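PDB 3T6O: sulfate transporter/antisigma-factor antagonist STAS from Planctomyces limnophilus, which probably acts as an anti-sigma factor antagonist built on a STAS domain. Local coordinates for residues S64-E67 with L68-G72. Residues are numbered along the deposited sequence; the frame is centred on the assembly and turned at random.
Sequences SFIE and LLVRG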
loop_
_atom_site.group_PDB
_atom_site.type_symbol
_atom_site.label_atom_id
_atom_site.label_comp_id
_atom_site.label_asym_id
_atom_site.label_seq_id
_atom_site.Cartn_x
_atom_site.Cartn_y
_atom_site.Cartn_z
ATOM N N SER A 64 -4.566 2.954 9.737
ATOM C CA SER A 64 -5.586 2.053 9.169
ATOM C C SER A 64 -6.806 2.851 8.736
ATOM O O SER A 64 -7.346 2.635 7.667
ATOM C CB SER A 64 -6.107 1.058 10.201
ATOM O OG SER A 64 -5.086 0.272 10.667
ATOM N N PHE A 65 -7.225 3.785 9.578
ATOM C CA PHE A 65 -8.381 4.584 9.265
ATOM C C PHE A 65 -8.086 5.597 8.178
ATOM O O PHE A 65 -8.914 5.807 7.298
ATOM C CB PHE A 65 -8.898 5.264 10.502
ATOM C CG PHE A 65 -10.147 6.086 10.266
ATOM C CD1 PHE A 65 -11.327 5.489 9.842
ATOM C CD2 PHE A 65 -10.131 7.448 10.442
ATOM C CE1 PHE A 65 -12.489 6.276 9.654
ATOM C CE2 PHE A 65 -11.267 8.232 10.258
ATOM C CZ PHE A 65 -12.458 7.628 9.868
ATOM N N ILE A 66 -6.912 6.209 8.191
ATOM C CA ILE A 66 -6.576 7.154 7.141
ATOM C C ILE A 66 -6.551 6.435 5.801
ATOM O O ILE A 66 -6.996 6.984 4.802
ATOM C CB ILE A 66 -5.235 7.878 7.384
ATOM C CG1 ILE A 66 -5.360 8.805 8.603
ATOM C CG2 ILE A 66 -4.862 8.738 6.168
ATOM C CD1 ILE A 66 -4.073 9.612 8.862
ATOM N N GLU A 67 -6.014 5.221 5.795
ATOM C CA GLU A 67 -6.000 4.380 4.616
ATOM C C GLU A 67 -7.423 4.109 4.084
ATOM O O GLU A 67 -7.664 4.220 2.881
ATOM C CB GLU A 67 -5.332 3.039 4.903
ATOM C CG GLU A 67 -3.856 3.089 4.895
ATOM C CD GLU A 67 -3.211 1.752 5.337
ATOM O OE1 GLU A 67 -3.954 0.717 5.487
ATOM O OE2 GLU A 67 -1.974 1.782 5.524
ATOM N N LEU A 68 -8.345 3.773 4.973
ATOM C CA LEU A 68 -9.752 3.608 4.518
ATOM C C LEU A 68 -10.296 4.870 3.879
ATOM O O LEU A 68 -10.914 4.821 2.829
ATOM C CB LEU A 68 -10.676 3.221 5.661
ATOM C CG LEU A 68 -12.151 2.904 5.283
ATOM C CD1 LEU A 68 -12.274 1.801 4.213
ATOM C CD2 LEU A 68 -12.882 2.511 6.546
ATOM N N LEU A 69 -10.091 6.010 4.535
ATOM C CA LEU A 69 -10.591 7.290 4.023
ATOM C C LEU A 69 -10.064 7.571 2.590
ATOM O O LEU A 69 -10.807 8.051 1.698
ATOM C CB LEU A 69 -10.255 8.409 4.985
ATOM C CG LEU A 69 -10.957 8.565 6.367
ATOM C CD1 LEU A 69 -10.577 9.894 7.030
ATOM C CD2 LEU A 69 -12.440 8.477 6.279
ATOM N N VAL A 70 -8.807 7.195 2.360
ATOM C CA VAL A 70 -8.136 7.397 1.068
ATOM C C VAL A 70 -8.818 6.510 0.023
ATOM O O VAL A 70 -9.023 6.930 -1.101
ATOM C CB VAL A 70 -6.621 7.158 1.191
ATOM C CG1 VAL A 70 -5.934 7.016 -0.159
ATOM C CG2 VAL A 70 -5.933 8.323 2.031
ATOM N N ARG A 71 -9.221 5.310 0.416
ATOM C CA ARG A 71 -9.958 4.431 -0.496
ATOM C C ARG A 71 -11.281 5.031 -0.893
ATOM O O ARG A 71 -11.703 4.908 -2.049
ATOM C CB ARG A 71 -10.181 3.029 0.090
ATOM C CG ARG A 71 -8.925 2.267 0.348
ATOM C CD ARG A 71 -9.220 0.955 1.084
ATOM N NE ARG A 71 -9.914 0.048 0.214
ATOM C CZ ARG A 71 -10.561 -1.056 0.586
ATOM N NH1 ARG A 71 -10.635 -1.400 1.867
ATOM N NH2 ARG A 71 -11.122 -1.829 -0.348
ATOM N N GLY A 72 -11.961 5.635 0.060
ATOM C CA GLY A 72 -13.227 6.317 -0.202
ATOM C C GLY A 72 -12.979 7.494 -1.122
ATOM O O GLY A 72 -13.640 7.656 -2.144
#
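Phe65 and Leu69 sit one turn apart on a continuous alpha-helix, and four successive i to i+4 backbone bonds join residues 64-67 to 68-71. The straightest runs from Leu69 N to Phe65 O, at 3.0 Å with an N-H...O angle of 168°; Val70 N reaches Ile66 O at the same length but more bent, 148°. Phe65 turns its ring away from its backbone N (chi1 -178°), which brings it alongside the next turn, where Leu69 lies across one face. Leu69 CG stands 4.1 Å from the ring centroid in a CH-pi contact displaced toward the rim, and its two methyls lie on that same side of the ring, CD1 3.7 Å from Phe65 CE2 and CD2 3.7 Å from Phe65 CZ. An alanine in place of Leu69 would remove CG with both methyls and is likely to leave this ring face without its CH-pi partner and the phenyl freer to turn. On another side of the helix, Ile66 CG2 meets Val70 CG2 more loosely, at 4.3 Å; His101 of a second subunit packs on both residues. Within the STAS domain, helix 63-76 packs Phe65 on Val32 and Leu68 on Phe39 of helix 29-41, while Leu69 and Val70 meet Trp106 just before strand 108-109.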